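Local atomic coordinates of putative HpcE protein (Mycolicibacterium smegmatis, PDB entry 6V77), a protein that belongs to the fumarylacetoacetate hydrolase (FAH) superfamily by its C-terminal domain and carries a zinc ion bound by acidic side chains. Residues B[111-115]-B[116-120]; B[152-156]-B[157-161]; B[199-203]-B[204-208]. All blocks are in the same frame, centred on the assembly; numbering follows the deposited sequence.

Contact 1 (B[111-115]-B[116-120]); sequences VQLPA and GSVDW
With CG of Leu-113 turned anti to its own carbonyl carbon (chi1 -71°) and CG1 of Val-118 anti to its backbone N (chi1 180°), one leucine methyl is laid against the branch point of the valine. Leu-113 CD2 lies 3.7 Å from Val-118 CB, and it stands 3.9 Å from each of Val-118 CG1 and CG2, so a single methyl sits over the fork of the isopropyl group. The Pro-114 ring also meets the valine, roughly at a right angle, its CD 4.0 Å from Val-118 CG2. No direct hydrogen bond joins 111-115 to 116-120; water 1 lies 2.7 Å from Pro-114 O and 3.0 Å from Gly-116 O and may bridge these carbonyls across the bend, though it has more acceptors nearby than protons to give. Gly-116 has a positive phi (125°), a backbone conformation in which a CB would collide with Ala-115 O. Beyond the turn, Ser-117 OG is hydrogen-bonded to Asp-157. Leu-113 also packs on Phe-275 of the adjoining strand 269-277. This is a local apolar contact across the loop that joins strands 110-113 and 118-128, which belong to two different sheets of the FAH-family C-terminal domain.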
ATOM      1  N   VAL B 111     -20.889  -8.913  -0.948  1.00 29.45           N
ATOM      2  CA  VAL B 111     -20.137  -7.732  -0.534  1.00 30.85           C
ATOM      3  C   VAL B 111     -21.048  -6.857   0.309  1.00 31.05           C
ATOM      4  O   VAL B 111     -22.191  -6.580  -0.083  1.00 30.11           O
ATOM      5  CB  VAL B 111     -19.596  -6.937  -1.739  1.00 29.12           C
ATOM      6  CG1 VAL B 111     -18.848  -5.692  -1.271  1.00 31.46           C
ATOM      7  CG2 VAL B 111     -18.725  -7.818  -2.628  1.00 30.51           C
ATOM      8  N   GLN B 112     -20.543  -6.420   1.461  1.00 29.22           N
ATOM      9  CA  GLN B 112     -21.314  -5.551   2.339  1.00 33.37           C
ATOM     10  C   GLN B 112     -21.264  -4.128   1.798  1.00 29.97           C
ATOM     11  O   GLN B 112     -20.187  -3.627   1.453  1.00 34.36           O
ATOM     12  CB  GLN B 112     -20.762  -5.613   3.768  1.00 39.21           C
ATOM     13  CG  GLN B 112     -20.791  -7.016   4.384  1.00 46.10           C
ATOM     14  CD  GLN B 112     -22.204  -7.484   4.726  1.00 60.27           C
ATOM     15  OE1 GLN B 112     -23.030  -6.705   5.206  1.00 65.45           O
ATOM     16  NE2 GLN B 112     -22.482  -8.762   4.486  1.00 59.97           N
ATOM     17  N   LEU B 113     -22.438  -3.501   1.681  1.00 33.46           N
ATOM     18  CA  LEU B 113     -22.553  -2.102   1.284  1.00 29.27           C
ATOM     19  C   LEU B 113     -22.387  -1.190   2.487  1.00 30.91           C
ATOM     20  O   LEU B 113     -23.266  -1.146   3.356  1.00 32.89           O
ATOM     21  CB  LEU B 113     -23.917  -1.824   0.648  1.00 34.89           C
ATOM     22  CG  LEU B 113     -24.221  -2.391  -0.729  1.00 34.36           C
ATOM     23  CD1 LEU B 113     -25.736  -2.294  -0.955  1.00 32.59           C
ATOM     24  CD2 LEU B 113     -23.427  -1.641  -1.794  1.00 33.40           C
ATOM     25  N   PRO B 114     -21.295  -0.449   2.581  1.00 34.02           N
ATOM     26  CA  PRO B 114     -21.236   0.633   3.562  1.00 36.79           C
ATOM     27  C   PRO B 114     -22.243   1.707   3.200  1.00 35.89           C
ATOM     28  O   PRO B 114     -22.728   1.783   2.067  1.00 30.99           O
ATOM     29  CB  PRO B 114     -19.805   1.151   3.430  1.00 34.21           C
ATOM     30  CG  PRO B 114     -19.441   0.825   2.019  1.00 35.00           C
ATOM     31  CD  PRO B 114     -20.093  -0.489   1.729  1.00 33.03           C
ATOM     32  N   ALA B 115     -22.564   2.540   4.187  1.00 35.56           N
ATOM     33  CA  ALA B 115     -23.378   3.713   3.918  1.00 38.87           C
ATOM     34  C   ALA B 115     -22.702   4.565   2.853  1.00 36.24           C
ATOM     35  O   ALA B 115     -21.469   4.660   2.802  1.00 40.46           O
ATOM     36  CB  ALA B 115     -23.583   4.526   5.198  1.00 46.39           C
ATOM     37  N   GLY B 116     -23.509   5.168   1.981  1.00 31.38           N
ATOM     38  CA  GLY B 116     -22.979   6.037   0.951  1.00 33.85           C
ATOM     39  C   GLY B 116     -23.421   5.610  -0.440  1.00 35.32           C
ATOM     40  O   GLY B 116     -24.518   5.066  -0.622  1.00 34.02           O
ATOM     41  N   SER B 117     -22.568   5.900  -1.418  1.00 31.84           N
ATOM     42  CA  SER B 117     -22.872   5.738  -2.839  1.00 31.36           C
ATOM     43  C   SER B 117     -21.842   4.780  -3.416  1.00 28.86           C
ATOM     44  O   SER B 117     -20.758   5.203  -3.835  1.00 31.63           O
ATOM     45  CB  SER B 117     -22.842   7.095  -3.553  1.00 31.35           C
ATOM     46  OG  SER B 117     -23.827   7.970  -3.022  1.00 32.89           O
ATOM     47  N   VAL B 118     -22.157   3.487  -3.428  1.00 28.69           N
ATOM     48  CA  VAL B 118     -21.176   2.478  -3.824  1.00 27.74           C
ATOM     49  C   VAL B 118     -21.304   2.208  -5.320  1.00 28.35           C
ATOM     50  O   VAL B 118     -22.388   1.891  -5.824  1.00 29.87           O
ATOM     51  CB  VAL B 118     -21.344   1.192  -3.001  1.00 32.07           C
ATOM     52  CG1 VAL B 118     -20.336   0.182  -3.422  1.00 27.39           C
ATOM     53  CG2 VAL B 118     -21.192   1.508  -1.497  1.00 32.00           C
ATOM     54  N   ASP B 119     -20.182   2.310  -6.018  1.00 27.31           N
ATOM     55  CA  ASP B 119     -20.145   2.332  -7.466  1.00 27.34           C
ATOM     56  C   ASP B 119     -19.254   1.197  -7.957  1.00 29.64           C
ATOM     57  O   ASP B 119     -18.334   0.768  -7.252  1.00 26.79           O
ATOM     58  CB  ASP B 119     -19.615   3.675  -7.936  1.00 27.43           C
ATOM     59  CG  ASP B 119     -20.030   4.024  -9.336  1.00 32.24           C
ATOM     60  OD1 ASP B 119     -20.659   3.188 -10.028  1.00 34.16           O
ATOM     61  OD2 ASP B 119     -19.733   5.167  -9.732  1.00 30.35           O
ATOM     62  N   TRP B 120     -19.537   0.714  -9.167  1.00 28.30           N
ATOM     63  CA  TRP B 120     -18.830  -0.402  -9.793  1.00 26.29           C
ATOM     64  C   TRP B 120     -17.801   0.111 -10.794  1.00 25.95           C
ATOM     65  O   TRP B 120     -17.987   1.166 -11.409  1.00 26.43           O
ATOM     66  CB  TRP B 120     -19.825  -1.315 -10.524  1.00 26.96           C
ATOM     67  CG  TRP B 120     -20.668  -0.553 -11.537  1.00 29.45           C
ATOM     68  CD1 TRP B 120     -20.358  -0.318 -12.850  1.00 28.10           C
ATOM     69  CD2 TRP B 120     -21.926   0.098 -11.302  1.00 28.87           C
ATOM     70  NE1 TRP B 120     -21.350   0.419 -13.444  1.00 29.14           N
ATOM     71  CE2 TRP B 120     -22.320   0.695 -12.515  1.00 34.04           C
ATOM     72  CE3 TRP B 120     -22.757   0.228 -10.183  1.00 29.25           C
ATOM     73  CZ2 TRP B 120     -23.502   1.404 -12.647  1.00 32.03           C
ATOM     74  CZ3 TRP B 120     -23.946   0.938 -10.318  1.00 30.35           C
ATOM     75  CH2 TRP B 120     -24.308   1.513 -11.541  1.00 35.58           C
TER
HETATM   76  O   HOH W   1     -24.652   2.246   0.261  1.00 29.88           O

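Contact 2 (B[152-156]-B[157-161]); sequences DLSER and DLQLA. With ZN (zinc ion), chain L; SO4 (sulfate ion), chain O.
Arg-156 and Gln-159 run side by side, one turn apart, toward a bound sulfate. From CB of Arg-156 the chain bends at chi2 (-67°) and carries CD to 3.3 Å from Gln-159 OE1. At the end of the chain NE forms a salt bridge with Asp-119 and NH2 one with Glu-121. NH1 donates to Gln-159 OE1 over 2.8 Å at 160°, using a lone pair in the plane of the amide carbonyl, and also to sulfate O2. Gln-159 NE2 donates to sulfate O2 too, at 3.1 Å. The amide thus accepts from the guanidinium and donates to the anion, which should fix its rotation. The sulfate probably came from the crystallisation liquor.

Glu-155 is the N-cap: OE1 accepts from Leu-158 N at 2.8 Å on its syn side, while OE2 accepts from Asp-157 N at 2.8 Å from above the carboxylate plane. OE2 also accepts from Ser-117 N. At the start of the segment, Asp-152 OD2 binds the zinc ion at 2.4 Å, a site completed by Glu-121, Glu-123 and water 2. Strand 144-155, paired antiparallel with strand 118-128, passes directly into helix 156-160 at the Glu-155 cap, and Leu-158 packs on Tyr-224 of the second subunit.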
ATOM      1  N   ASP B 152     -12.910  -2.329  -8.980  1.00 25.38           N
ATOM      2  CA  ASP B 152     -12.499  -1.241  -8.089  1.00 23.60           C
ATOM      3  C   ASP B 152     -13.766  -0.615  -7.512  1.00 23.89           C
ATOM      4  O   ASP B 152     -14.218   0.447  -7.937  1.00 24.79           O
ATOM      5  CB  ASP B 152     -11.643  -0.211  -8.820  1.00 27.05           C
ATOM      6  CG  ASP B 152     -11.207   0.924  -7.920  1.00 25.34           C
ATOM      7  OD1 ASP B 152     -11.355   0.807  -6.680  1.00 25.02           O
ATOM      8  OD2 ASP B 152     -10.698   1.938  -8.425  1.00 27.73           O
ATOM      9  N   LEU B 153     -14.355  -1.301  -6.529  1.00 23.24           N
ATOM     10  CA  LEU B 153     -15.572  -0.786  -5.910  1.00 24.04           C
ATOM     11  C   LEU B 153     -15.227   0.482  -5.147  1.00 24.87           C
ATOM     12  O   LEU B 153     -14.173   0.566  -4.516  1.00 23.91           O
ATOM     13  CB  LEU B 153     -16.189  -1.827  -4.979  1.00 24.86           C
ATOM     14  CG  LEU B 153     -16.615  -3.095  -5.721  1.00 26.72           C
ATOM     15  CD1 LEU B 153     -16.967  -4.213  -4.755  1.00 26.04           C
ATOM     16  CD2 LEU B 153     -17.835  -2.749  -6.567  1.00 31.88           C
ATOM     17  N   SER B 154     -16.114   1.471  -5.215  1.00 25.11           N
ATOM     18  CA  SER B 154     -15.782   2.831  -4.797  1.00 25.49           C
ATOM     19  C   SER B 154     -16.958   3.444  -4.063  1.00 26.51           C
ATOM     20  O   SER B 154     -18.036   3.581  -4.646  1.00 30.40           O
ATOM     21  CB  SER B 154     -15.422   3.697  -6.014  1.00 29.62           C
ATOM     22  OG  SER B 154     -14.413   3.072  -6.824  1.00 26.99           O
ATOM     23  N   GLU B 155     -16.746   3.875  -2.820  1.00 26.79           N
ATOM     24  CA  GLU B 155     -17.771   4.637  -2.109  1.00 27.89           C
ATOM     25  C   GLU B 155     -17.576   6.106  -2.488  1.00 34.75           C
ATOM     26  O   GLU B 155     -16.687   6.783  -1.965  1.00 30.12           O
ATOM     27  CB  GLU B 155     -17.682   4.387  -0.602  1.00 28.06           C
ATOM     28  CG  GLU B 155     -18.947   4.777   0.136  1.00 31.20           C
ATOM     29  CD  GLU B 155     -19.109   6.264   0.162  1.00 36.12           C
ATOM     30  OE1 GLU B 155     -18.326   6.921   0.880  1.00 32.95           O
ATOM     31  OE2 GLU B 155     -19.966   6.779  -0.578  1.00 31.41           O
ATOM     32  N   ARG B 156     -18.429   6.617  -3.393  1.00 29.85           N
ATOM     33  CA  ARG B 156     -18.130   7.901  -4.027  1.00 32.03           C
ATOM     34  C   ARG B 156     -18.225   9.079  -3.065  1.00 30.44           C
ATOM     35  O   ARG B 156     -17.575  10.103  -3.304  1.00 33.75           O
ATOM     36  CB  ARG B 156     -19.055   8.147  -5.213  1.00 30.04           C
ATOM     37  CG  ARG B 156     -18.935   7.082  -6.287  1.00 29.22           C
ATOM     38  CD  ARG B 156     -17.564   7.117  -6.993  1.00 28.32           C
ATOM     39  NE  ARG B 156     -17.660   6.373  -8.249  1.00 31.56           N
ATOM     40  CZ  ARG B 156     -16.629   5.941  -8.968  1.00 31.04           C
ATOM     41  NH1 ARG B 156     -15.371   6.151  -8.570  1.00 28.75           N
ATOM     42  NH2 ARG B 156     -16.867   5.278 -10.096  1.00 28.39           N
ATOM     43  N   ASP B 157     -19.045   8.988  -2.009  1.00 31.12           N
ATOM     44  CA  ASP B 157     -19.165  10.120  -1.088  1.00 32.15           C
ATOM     45  C   ASP B 157     -17.823  10.407  -0.423  1.00 36.47           C
ATOM     46  O   ASP B 157     -17.321  11.537  -0.461  1.00 33.99           O
ATOM     47  CB  ASP B 157     -20.234   9.861  -0.015  1.00 32.97           C
ATOM     48  CG  ASP B 157     -21.634   9.723  -0.583  1.00 41.81           C
ATOM     49  OD1 ASP B 157     -21.847  10.042  -1.775  1.00 41.67           O
ATOM     50  OD2 ASP B 157     -22.529   9.288   0.180  1.00 41.29           O
ATOM     51  N   LEU B 158     -17.237   9.387   0.199  1.00 30.79           N
ATOM     52  CA  LEU B 158     -15.915   9.539   0.810  1.00 32.71           C
ATOM     53  C   LEU B 158     -14.862   9.874  -0.236  1.00 35.01           C
ATOM     54  O   LEU B 158     -13.940  10.657   0.028  1.00 40.57           O
ATOM     55  CB  LEU B 158     -15.535   8.255   1.546  1.00 29.49           C
ATOM     56  CG  LEU B 158     -14.184   8.221   2.277  1.00 36.99           C
ATOM     57  CD1 LEU B 158     -14.127   9.334   3.304  1.00 44.84           C
ATOM     58  CD2 LEU B 158     -13.958   6.868   2.940  1.00 35.10           C
ATOM     59  N   GLN B 159     -14.969   9.274  -1.424  1.00 30.86           N
ATOM     60  CA  GLN B 159     -13.927   9.439  -2.435  1.00 30.01           C
ATOM     61  C   GLN B 159     -13.747  10.899  -2.822  1.00 33.58           C
ATOM     62  O   GLN B 159     -12.624  11.349  -3.072  1.00 34.37           O
ATOM     63  CB  GLN B 159     -14.250   8.615  -3.686  1.00 29.43           C
ATOM     64  CG  GLN B 159     -13.085   8.626  -4.687  1.00 27.71           C
ATOM     65  CD  GLN B 159     -13.441   8.008  -6.039  1.00 30.74           C
ATOM     66  OE1 GLN B 159     -14.341   7.170  -6.140  1.00 30.98           O
ATOM     67  NE2 GLN B 159     -12.718   8.416  -7.080  1.00 31.15           N
ATOM     68  N   LEU B 160     -14.842  11.650  -2.889  1.00 30.23           N
ATOM     69  CA  LEU B 160     -14.819  13.009  -3.410  1.00 34.89           C
ATOM     70  C   LEU B 160     -14.963  14.083  -2.344  1.00 35.39           C
ATOM     71  O   LEU B 160     -14.987  15.271  -2.684  1.00 40.75           O
ATOM     72  CB  LEU B 160     -15.923  13.167  -4.457  1.00 38.60           C
ATOM     73  CG  LEU B 160     -15.801  12.115  -5.555  1.00 38.06           C
ATOM     74  CD1 LEU B 160     -16.952  12.217  -6.551  1.00 49.64           C
ATOM     75  CD2 LEU B 160     -14.488  12.288  -6.260  1.00 41.32           C
ATOM     76  N   ALA B 161     -15.040  13.714  -1.067  1.00 37.11           N
ATOM     77  CA  ALA B 161     -15.346  14.691  -0.033  1.00 39.72           C
ATOM     78  C   ALA B 161     -14.092  15.409   0.460  1.00 38.23           C
ATOM     79  O   ALA B 161     -12.967  14.924   0.322  1.00 41.92           O
ATOM     80  CB  ALA B 161     -16.046  14.021   1.152  1.00 41.41           C
TER
HETATM   81 ZN    ZN L 302     -10.674   2.485 -10.741  0.60 48.61          ZN
HETATM   82  S   SO4 O 305     -11.826   6.560 -10.559  0.85 43.76           S
HETATM   83  O1  SO4 O 305     -12.587   7.137 -11.661  0.85 48.99           O
HETATM   84  O2  SO4 O 305     -12.680   6.322  -9.394  0.85 38.42           O
HETATM   85  O3  SO4 O 305     -11.230   5.282 -10.956  0.85 53.76           O
HETATM   86  O4  SO4 O 305     -10.732   7.466 -10.210  0.85 44.99           O
HETATM   87  O   HOH W   2      -8.568   2.075 -10.598  1.00 27.57           O

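Contact 3 (B[199-203]-B[204-208]); sequences AEING and ETVQH
A classic beta bulge interrupts this hairpin: Val-206 and Gln-207 both face Ala-199, and both of their N-H groups are taken by one carbonyl. Val-206 N lies 2.9 Å and Gln-207 N 3.1 Å from Ala-199 O, the second bond nearly straight at 175°, and the two donors come from the same face of the carbonyl plane. Ala-199 N returns a bond to Gln-207 O, while nearer the turn Ile-201 and Glu-204 exchange backbone bonds in both directions. Those two residues also bound a type I' turn, with Asn-202 and Gly-203 at its corner, both at positive phi.

The bulge sets Val-206 against the first strand. With chi1 at -68°, its CG1 is anti to the carbonyl carbon and CG2 falls between the backbone N and the carbonyl carbon, which brings CG2 to 3.4 Å from Ala-199 O and 3.9 Å from Ile-201 CG1. The isoleucine and valine side chains cross at about a right angle, and both touch Trp-120. Glu-200 and Thr-205 form a non-hydrogen-bonded pair on the face opposite Ala-199 and Ile-201. There Glu-200 CG comes to 3.8 Å from Thr-205 CA, and water 3 joins Glu-200 OE2 at 2.8 Å to Thr-205 OG1 at 3.0 Å.

The extended chain of Gln-207 carries OE1 to 4.0 Å from Ala-199 CB, and its amide is hydrogen-bonded to Thr-241 and Val-122. The shared Ala-199 carbonyl thus satisfies both N-H groups of the bulge, so the register shift costs neither its bond, while apolar groups meet Trp-120 and water bridges the polar pair.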
ATOM      1  N   ALA B 199     -19.346  -5.298 -17.389  1.00 26.42           N
ATOM      2  CA  ALA B 199     -20.032  -5.552 -16.133  1.00 25.93           C
ATOM      3  C   ALA B 199     -21.517  -5.436 -16.393  1.00 26.92           C
ATOM      4  O   ALA B 199     -21.940  -4.663 -17.258  1.00 28.49           O
ATOM      5  CB  ALA B 199     -19.624  -4.568 -15.027  1.00 25.64           C
ATOM      6  N   GLU B 200     -22.298  -6.223 -15.647  1.00 27.24           N
ATOM      7  CA  GLU B 200     -23.757  -6.212 -15.733  1.00 28.26           C
ATOM      8  C   GLU B 200     -24.331  -6.175 -14.325  1.00 28.50           C
ATOM      9  O   GLU B 200     -23.753  -6.741 -13.391  1.00 29.36           O
ATOM     10  CB  GLU B 200     -24.309  -7.452 -16.481  1.00 31.06           C
ATOM     11  CG  GLU B 200     -23.724  -7.601 -17.861  1.00 41.32           C
ATOM     12  CD  GLU B 200     -23.802  -9.014 -18.391  1.00 51.57           C
ATOM     13  OE1 GLU B 200     -24.295  -9.912 -17.669  1.00 50.23           O
ATOM     14  OE2 GLU B 200     -23.360  -9.215 -19.541  1.00 51.41           O
ATOM     15  N   ILE B 201     -25.466  -5.490 -14.169  1.00 29.40           N
ATOM     16  CA  ILE B 201     -26.173  -5.433 -12.902  1.00 29.84           C
ATOM     17  C   ILE B 201     -27.555  -6.017 -13.146  1.00 30.88           C
ATOM     18  O   ILE B 201     -28.284  -5.539 -14.025  1.00 35.87           O
ATOM     19  CB  ILE B 201     -26.287  -4.004 -12.357  1.00 34.55           C
ATOM     20  CG1 ILE B 201     -24.896  -3.442 -12.075  1.00 34.44           C
ATOM     21  CG2 ILE B 201     -27.142  -3.994 -11.099  1.00 38.28           C
ATOM     22  CD1 ILE B 201     -24.940  -2.040 -11.559  1.00 39.43           C
ATOM     23  N   ASN B 202     -27.890  -7.070 -12.401  1.00 31.00           N
ATOM     24  CA  ASN B 202     -29.154  -7.773 -12.562  1.00 33.90           C
ATOM     25  C   ASN B 202     -29.394  -8.131 -14.028  1.00 33.46           C
ATOM     26  O   ASN B 202     -30.510  -8.048 -14.543  1.00 33.46           O
ATOM     27  CB  ASN B 202     -30.288  -6.943 -11.975  1.00 41.85           C
ATOM     28  CG  ASN B 202     -30.019  -6.567 -10.532  1.00 42.76           C
ATOM     29  OD1 ASN B 202     -29.374  -7.323  -9.802  1.00 33.29           O
ATOM     30  ND2 ASN B 202     -30.490  -5.393 -10.116  1.00 37.37           N
ATOM     31  N   GLY B 203     -28.312  -8.511 -14.717  1.00 36.39           N
ATOM     32  CA  GLY B 203     -28.412  -8.973 -16.091  1.00 39.48           C
ATOM     33  C   GLY B 203     -28.416  -7.897 -17.162  1.00 42.50           C
ATOM     34  O   GLY B 203     -28.515  -8.230 -18.347  1.00 46.45           O
ATOM     35  N   GLU B 204     -28.305  -6.626 -16.793  1.00 37.87           N
ATOM     36  CA  GLU B 204     -28.295  -5.514 -17.738  0.52 36.59           C
ATOM     37  C   GLU B 204     -26.871  -4.981 -17.843  1.00 32.65           C
ATOM     38  O   GLU B 204     -26.245  -4.704 -16.819  1.00 31.48           O
ATOM     39  CB  GLU B 204     -29.247  -4.407 -17.270  0.52 41.33           C
ATOM     40  CG  GLU B 204     -28.901  -2.991 -17.741  0.52 46.47           C
ATOM     41  CD  GLU B 204     -29.661  -1.897 -16.983  0.52 50.23           C
ATOM     42  OE1 GLU B 204     -30.566  -2.227 -16.190  0.52 52.12           O
ATOM     43  OE2 GLU B 204     -29.345  -0.703 -17.175  0.52 49.67           O
ATOM     44  N   THR B 205     -26.359  -4.846 -19.073  1.00 35.00           N
ATOM     45  CA  THR B 205     -24.996  -4.337 -19.229  1.00 33.45           C
ATOM     46  C   THR B 205     -24.918  -2.905 -18.720  1.00 30.19           C
ATOM     47  O   THR B 205     -25.781  -2.076 -19.032  1.00 31.69           O
ATOM     48  CB  THR B 205     -24.531  -4.394 -20.689  1.00 34.84           C
ATOM     49  OG1 THR B 205     -24.588  -5.742 -21.163  1.00 40.16           O
ATOM     50  CG2 THR B 205     -23.083  -3.901 -20.807  1.00 32.14           C
ATOM     51  N   VAL B 206     -23.903  -2.632 -17.906  1.00 30.26           N
ATOM     52  CA  VAL B 206     -23.597  -1.275 -17.476  1.00 30.40           C
ATOM     53  C   VAL B 206     -22.206  -0.825 -17.897  1.00 29.45           C
ATOM     54  O   VAL B 206     -21.968   0.391 -17.986  1.00 30.15           O
ATOM     55  CB  VAL B 206     -23.766  -1.122 -15.951  1.00 29.27           C
ATOM     56  CG1 VAL B 206     -25.257  -1.256 -15.564  1.00 32.45           C
ATOM     57  CG2 VAL B 206     -22.920  -2.139 -15.220  1.00 28.29           C
ATOM     58  N   GLN B 207     -21.268  -1.743 -18.142  1.00 27.77           N
ATOM     59  CA  GLN B 207     -19.987  -1.395 -18.743  1.00 27.16           C
ATOM     60  C   GLN B 207     -19.653  -2.415 -19.818  1.00 30.82           C
ATOM     61  O   GLN B 207     -19.962  -3.599 -19.671  1.00 28.10           O
ATOM     62  CB  GLN B 207     -18.868  -1.363 -17.704  1.00 26.26           C
ATOM     63  CG  GLN B 207     -18.991  -0.231 -16.677  1.00 26.46           C
ATOM     64  CD  GLN B 207     -17.798  -0.207 -15.742  1.00 32.00           C
ATOM     65  OE1 GLN B 207     -17.693  -1.048 -14.846  1.00 25.19           O
ATOM     66  NE2 GLN B 207     -16.871   0.724 -15.972  1.00 30.09           N
ATOM     67  N   HIS B 208     -19.038  -1.944 -20.902  1.00 27.16           N
ATOM     68  CA  HIS B 208     -18.573  -2.834 -21.965  1.00 26.85           C
ATOM     69  C   HIS B 208     -17.610  -2.092 -22.872  1.00 26.75           C
ATOM     70  O   HIS B 208     -18.007  -1.133 -23.543  1.00 28.46           O
ATOM     71  CB  HIS B 208     -19.735  -3.385 -22.794  1.00 32.20           C
ATOM     72  CG  HIS B 208     -19.284  -4.135 -24.012  1.00 32.83           C
ATOM     73  ND1 HIS B 208     -19.476  -3.663 -25.294  1.00 32.19           N
ATOM     74  CD2 HIS B 208     -18.622  -5.309 -24.136  1.00 32.32           C
ATOM     75  CE1 HIS B 208     -18.967  -4.527 -26.157  1.00 34.98           C
ATOM     76  NE2 HIS B 208     -18.435  -5.530 -25.480  1.00 29.11           N
TER
HETATM   77  O   HOH W   3     -22.099  -7.439 -21.311  1.00 40.69           O

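Overall arrangement
Contacts 1 and 2 adjoin, their centres about 9 Å apart, because strands 118-128 and 144-155 are neighbours in one sheet. Besides the salt bridge between Asp-119 and Arg-156, they are tied through Ser-117 O, which lies 2.8 Å from Arg-156 N, a probable hydrogen bond. Contact 3 is about 17 Å from contact 1 between centres, yet Trp-120 bridges them, its CZ3 being 3.4 Å from Ile-201 CD1. Contacts 2 and 3 do not touch, their nearest atoms lying about 7 Å apart. Contact 2 supplies a zinc ligand directly, whereas the side chains of Gln-207 and Val-118 stand about 8 and 12 Å from the metal.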